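Local coordinates for pyruvate kinase (Cryptosporidium parvum, PDB 4DRS), which catalyses the final step of glycolysis, transferring the phosphoryl group of phosphoenolpyruvate to ADP to give pyruvate and ATP, at the interface of chains A and B and the interface of chains A and C. Coordinates in Å, arbitrary orientation; residue numbers count along the deposited sequence, not the author numbering. Chains: chain A/B/C, Pyruvate kinase.

Contact 1: the interface of chains A and B. Residues chain A 28-29, 32, 384; chain B 301, 305, 308-309.
B:Lys305 lies in a groove between A:Ile32 and A:Gln384, and its aliphatic stem does most of its work here. Its CB faces the delta-methyl of A:Ile32, with CD1 at 3.9 Å. One carbon on, CG turns to the other wall and sits squarely over the flat face of the A:Gln384 side-chain amide, 3.7 Å from its carbon CD. CD swings back to A:Ile32, packing on CG1 at 3.7 Å, and CE reaches the amide oxygen OE1 of A:Gln384 at 4.0 Å. This alternation follows from a chain that is fully extended beyond CG, leaving successive methylenes to face opposite walls; the A:Ile32 chain runs past it in the opposite direction.

The other branch of A:Ile32 serves a second neighbour: its CG2 methyl meets the CG2 methyl of B:Ile301 at 3.7 Å, the two side chains meeting at a slant. At the edge of the amide, on its CG and NE2 side, lies B:Val308: A:Gln384, bent at chi2 (51°), sets CG 3.5 Å from the CG2 methyl of B:Val308, the two side chains nearly at right angles. A:Met29 adds a lighter contact, laying CG and SD against the backbone of B:Ala309, with SD 3.8 Å from the carbonyl O.

The patch is thus built mainly from hydrocarbon surface, with the glutamine amide used as a flat lid. Chain A supplies helix 24-31, the residue A:Ile32 just beyond it, and the end of helix 371-386; chain B answers with the 3-10 turn 303-305 and the first turn of helix 306-320, within its barrel domain.

Contact 2: the interface of chains A and C. Residues chain A 411-412, 518-520; chain C 419, 520-522.
A:Ile412 and C:Met520 lie alongside each other, running in opposite directions, and meet through their end methyls: CD1 of the isoleucine is 3.7 Å from CE of the methionine. C:Met520 gets there by leaving the strand with CG anti to the backbone N (chi1 -163°), then bending at chi2 and chi3, so that the thioether curls towards helix 408-422 of chain A. C:Ile522, two residues along and on the same face of the strand, also runs against A:Ile412, its CG1 lying 3.8 Å from the same CD1. Its own delta-methyl extends on to CB of A:Ala411. Helix and strand are therefore joined by a small apolar layer made of methyls from both chains.

Side chains on the opposite face are turned differently. A:Leu519 and C:Lys521 slant across one another, the leucine CD1 resting 4.1 Å from the lysine CE, a loose contact with the aliphatic stem.

Between the two layers, strands 519-524 of both chains pair antiparallel about the two-fold axis, making one sheet that continues across the interface. A:Met520 and C:Met520 are bonded to each other both ways, with N of A:Met520 giving to O of C:Met520 at 2.7 Å and the reciprocal bond equally short. Each N lies almost straight out from the partner carbonyl, at 169°. A weaker bond of 3.3 Å from N of C:Ile522 to O of A:Asn518 extends the ladder.

At the helix side, a water bridges the chains, 2.9 Å from the backbone O of A:Ala411 and 3.3 Å from the hydroxyl OG of C:Ser419.

Contact 1: the interface of chains A and B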
ATOM      1  N   GLY A  28     -17.993 -15.316  -2.054  1.00 80.22           N
ATOM      2  CA  GLY A  28     -19.319 -15.624  -1.526  1.00 80.24           C
ATOM      3  C   GLY A  28     -20.298 -16.071  -2.599  1.00 81.81           C
ATOM      4  O   GLY A  28     -21.150 -16.925  -2.346  1.00 82.14           O
ATOM      5  N   MET A  29     -20.169 -15.497  -3.796  1.00 82.33           N
ATOM      6  CA  MET A  29     -21.040 -15.833  -4.926  1.00 83.55           C
ATOM      7  C   MET A  29     -20.789 -17.250  -5.445  1.00 86.78           C
ATOM      8  O   MET A  29     -21.717 -17.927  -5.892  1.00 87.54           O
ATOM      9  CB  MET A  29     -20.892 -14.812  -6.064  1.00 81.36           C
ATOM     10  CG  MET A  29     -22.068 -14.801  -7.035  1.00 79.50           C
ATOM     11  SD  MET A  29     -21.927 -13.646  -8.415  1.00 78.37           S
ATOM     12  CE  MET A  29     -20.901 -14.576  -9.553  1.00 79.18           C
ATOM     13  N   ILE A  32     -22.768 -19.600  -3.324  1.00 98.21           N
ATOM     14  CA  ILE A  32     -24.218 -19.505  -3.529  1.00 97.79           C
ATOM     15  C   ILE A  32     -24.710 -20.605  -4.473  1.00100.54           C
ATOM     16  O   ILE A  32     -25.704 -21.278  -4.196  1.00102.82           O
ATOM     17  CB  ILE A  32     -24.632 -18.110  -4.063  1.00 96.09           C
ATOM     18  CG1 ILE A  32     -24.339 -17.027  -3.018  1.00 94.24           C
ATOM     19  CG2 ILE A  32     -26.106 -18.084  -4.449  1.00 95.24           C
ATOM     20  CD1 ILE A  32     -24.477 -15.605  -3.523  1.00 93.46           C
ATOM     21  N   GLN A 384     -24.417 -12.715   6.226  1.00 45.74           N
ATOM     22  CA  GLN A 384     -24.044 -12.681   4.818  1.00 47.10           C
ATOM     23  C   GLN A 384     -23.160 -11.468   4.502  1.00 46.57           C
ATOM     24  O   GLN A 384     -22.156 -11.596   3.801  1.00 47.04           O
ATOM     25  CB  GLN A 384     -25.305 -12.709   3.949  1.00 47.63           C
ATOM     26  CG  GLN A 384     -25.159 -13.438   2.621  1.00 50.65           C
ATOM     27  CD  GLN A 384     -24.578 -14.838   2.742  1.00 52.10           C
ATOM     28  OE1 GLN A 384     -24.976 -15.625   3.601  1.00 52.49           O
ATOM     29  NE2 GLN A 384     -23.633 -15.156   1.866  1.00 53.16           N
TER
ATOM     30  N   ILE B 301     -32.596 -18.935  -4.610  1.00 63.98           N
ATOM     31  CA  ILE B 301     -31.551 -18.819  -3.589  1.00 63.47           C
ATOM     32  C   ILE B 301     -32.095 -18.090  -2.360  1.00 61.92           C
ATOM     33  O   ILE B 301     -33.081 -17.359  -2.469  1.00 60.76           O
ATOM     34  CB  ILE B 301     -30.286 -18.093  -4.116  1.00 62.85           C
ATOM     35  CG1 ILE B 301     -30.600 -16.642  -4.507  1.00 62.04           C
ATOM     36  CG2 ILE B 301     -29.666 -18.868  -5.274  1.00 63.57           C
ATOM     37  CD1 ILE B 301     -29.391 -15.730  -4.561  1.00 61.09           C
ATOM     38  N   LYS B 305     -28.850 -13.749   0.258  1.00 52.90           N
ATOM     39  CA  LYS B 305     -27.679 -13.896  -0.605  1.00 51.78           C
ATOM     40  C   LYS B 305     -27.711 -13.020  -1.858  1.00 49.79           C
ATOM     41  O   LYS B 305     -26.698 -12.877  -2.539  1.00 48.86           O
ATOM     42  CB  LYS B 305     -27.449 -15.367  -0.962  1.00 52.79           C
ATOM     43  CG  LYS B 305     -26.893 -16.183   0.197  1.00 54.77           C
ATOM     44  CD  LYS B 305     -26.660 -17.636  -0.182  1.00 56.89           C
ATOM     45  CE  LYS B 305     -26.100 -18.421   0.997  1.00 58.45           C
ATOM     46  NZ  LYS B 305     -25.844 -19.850   0.642  1.00 59.70           N
ATOM     47  N   VAL B 308     -25.229 -10.064  -2.093  1.00 42.01           N
ATOM     48  CA  VAL B 308     -23.873 -10.585  -2.273  1.00 42.70           C
ATOM     49  C   VAL B 308     -23.612 -10.848  -3.759  1.00 43.25           C
ATOM     50  O   VAL B 308     -22.579 -10.438  -4.303  1.00 42.77           O
ATOM     51  CB  VAL B 308     -23.613 -11.871  -1.445  1.00 43.19           C
ATOM     52  CG1 VAL B 308     -22.235 -12.442  -1.747  1.00 42.53           C
ATOM     53  CG2 VAL B 308     -23.738 -11.590   0.047  1.00 42.60           C
ATOM     54  N   ALA B 309     -24.559 -11.519  -4.412  1.00 43.64           N
ATOM     55  CA  ALA B 309     -24.473 -11.771  -5.844  1.00 43.58           C
ATOM     56  C   ALA B 309     -24.363 -10.463  -6.618  1.00 43.12           C
ATOM     57  O   ALA B 309     -23.515 -10.336  -7.502  1.00 42.96           O
ATOM     58  CB  ALA B 309     -25.670 -12.582  -6.324  1.00 43.99           C
TER

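Contact 2: the interface of chains A and C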
ATOM      1  N   ALA A 411      -3.206  -1.839  23.522  1.00 40.39           N
ATOM      2  CA  ALA A 411      -2.091  -2.502  22.854  1.00 40.08           C
ATOM      3  C   ALA A 411      -2.236  -4.025  22.919  1.00 40.24           C
ATOM      4  O   ALA A 411      -2.024  -4.708  21.922  1.00 40.31           O
ATOM      5  CB  ALA A 411      -0.772  -2.061  23.453  1.00 40.24           C
ATOM      6  N   ILE A 412      -2.606  -4.546  24.090  1.00 40.76           N
ATOM      7  CA  ILE A 412      -2.862  -5.980  24.256  1.00 41.62           C
ATOM      8  C   ILE A 412      -3.975  -6.434  23.309  1.00 41.61           C
ATOM      9  O   ILE A 412      -3.869  -7.495  22.683  1.00 42.64           O
ATOM     10  CB  ILE A 412      -3.218  -6.346  25.719  1.00 42.45           C
ATOM     11  CG1 ILE A 412      -2.078  -5.973  26.684  1.00 43.98           C
ATOM     12  CG2 ILE A 412      -3.566  -7.825  25.850  1.00 42.71           C
ATOM     13  CD1 ILE A 412      -0.818  -6.812  26.570  1.00 44.55           C
ATOM     14  N   ASN A 518      -3.646  -6.886  30.552  1.00 61.84           N
ATOM     15  CA  ASN A 518      -2.176  -6.641  30.428  1.00 63.81           C
ATOM     16  C   ASN A 518      -1.382  -7.865  29.954  1.00 62.08           C
ATOM     17  O   ASN A 518      -0.170  -7.779  29.747  1.00 61.79           O
ATOM     18  CB  ASN A 518      -1.607  -6.125  31.755  1.00 66.95           C
ATOM     19  CG  ASN A 518      -1.589  -7.189  32.841  1.00 69.65           C
ATOM     20  OD1 ASN A 518      -2.534  -7.969  32.985  1.00 69.07           O
ATOM     21  ND2 ASN A 518      -0.509  -7.222  33.616  1.00 71.99           N
ATOM     22  N   LEU A 519      -2.076  -8.987  29.771  1.00 59.36           N
ATOM     23  CA  LEU A 519      -1.446 -10.256  29.417  1.00 57.93           C
ATOM     24  C   LEU A 519      -2.130 -10.926  28.224  1.00 56.03           C
ATOM     25  O   LEU A 519      -3.353 -10.893  28.093  1.00 54.54           O
ATOM     26  CB  LEU A 519      -1.473 -11.189  30.631  1.00 59.57           C
ATOM     27  CG  LEU A 519      -0.726 -12.523  30.626  1.00 60.47           C
ATOM     28  CD1 LEU A 519      -0.344 -12.899  32.049  1.00 62.19           C
ATOM     29  CD2 LEU A 519      -1.549 -13.628  29.981  1.00 59.93           C
ATOM     30  N   MET A 520      -1.328 -11.553  27.367  1.00 55.23           N
ATOM     31  CA  MET A 520      -1.839 -12.285  26.210  1.00 53.14           C
ATOM     32  C   MET A 520      -1.104 -13.617  26.054  1.00 51.83           C
ATOM     33  O   MET A 520       0.122 -13.667  26.154  1.00 51.81           O
ATOM     34  CB  MET A 520      -1.663 -11.445  24.944  1.00 52.96           C
ATOM     35  CG  MET A 520      -2.454 -11.938  23.747  1.00 54.12           C
ATOM     36  SD  MET A 520      -1.571 -11.727  22.188  1.00 58.08           S
ATOM     37  CE  MET A 520      -0.573 -13.209  22.167  1.00 55.69           C
TER
ATOM     38  N   SER C 419       3.432  -4.489  19.850  1.00 43.97           N
ATOM     39  CA  SER C 419       3.056  -3.920  21.143  1.00 44.03           C
ATOM     40  C   SER C 419       4.097  -2.940  21.644  1.00 43.93           C
ATOM     41  O   SER C 419       3.751  -1.913  22.226  1.00 44.45           O
ATOM     42  CB  SER C 419       2.844  -5.019  22.183  1.00 45.18           C
ATOM     43  OG  SER C 419       1.509  -5.487  22.147  1.00 47.16           O
ATOM     44  N   MET C 520       2.800 -13.253  26.356  1.00 51.33           N
ATOM     45  CA  MET C 520       3.266 -11.876  26.213  1.00 50.33           C
ATOM     46  C   MET C 520       2.541 -10.919  27.159  1.00 49.37           C
ATOM     47  O   MET C 520       1.318 -10.977  27.300  1.00 49.01           O
ATOM     48  CB  MET C 520       3.069 -11.405  24.777  1.00 51.69           C
ATOM     49  CG  MET C 520       3.861 -10.164  24.416  1.00 53.36           C
ATOM     50  SD  MET C 520       2.905  -9.020  23.409  1.00 58.86           S
ATOM     51  CE  MET C 520       2.048  -8.094  24.675  1.00 54.91           C
ATOM     52  N   LYS C 521       3.300 -10.033  27.797  1.00 48.21           N
ATOM     53  CA  LYS C 521       2.719  -8.995  28.646  1.00 48.47           C
ATOM     54  C   LYS C 521       3.477  -7.676  28.546  1.00 47.20           C
ATOM     55  O   LYS C 521       4.607  -7.632  28.050  1.00 46.31           O
ATOM     56  CB  LYS C 521       2.610  -9.460  30.106  1.00 50.95           C
ATOM     57  CG  LYS C 521       3.930  -9.629  30.840  1.00 53.49           C
ATOM     58  CD  LYS C 521       3.708 -10.059  32.286  1.00 56.85           C
ATOM     59  CE  LYS C 521       3.466 -11.561  32.396  1.00 59.98           C
ATOM     60  NZ  LYS C 521       3.274 -12.012  33.806  1.00 62.75           N
ATOM     61  N   ILE C 522       2.837  -6.603  29.006  1.00 45.99           N
ATOM     62  CA  ILE C 522       3.455  -5.284  29.026  1.00 45.16           C
ATOM     63  C   ILE C 522       3.586  -4.819  30.471  1.00 46.48           C
ATOM     64  O   ILE C 522       2.598  -4.752  31.204  1.00 47.70           O
ATOM     65  CB  ILE C 522       2.661  -4.252  28.191  1.00 44.04           C
ATOM     66  CG1 ILE C 522       2.399  -4.792  26.778  1.00 42.58           C
ATOM     67  CG2 ILE C 522       3.401  -2.917  28.147  1.00 43.34           C
ATOM     68  CD1 ILE C 522       1.576  -3.883  25.888  1.00 42.27           C
TER
HETATM   69  O   HOH W   1      -0.157  -3.905  19.803  1.00 37.30           O

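Contacts 1 and 2 lie about 39 Å apart, measured between the centres of their C-alpha atoms, and share chain A but none of its elements. Contact 1 is side-chain packing between helical segments; contact 2 adds strand pairing through the backbone. Each belongs to a two-fold interface, so every subunit joins one neighbour through each kind of surface, and together the two build the four-copy assembly, in keeping with the tetramers typical of pyruvate kinases. Helix 306-320 of contact 1 also carries Cys312, whose interchain disulfide partner Cys26 sits in helix 24-31, which may reinforce that pairing.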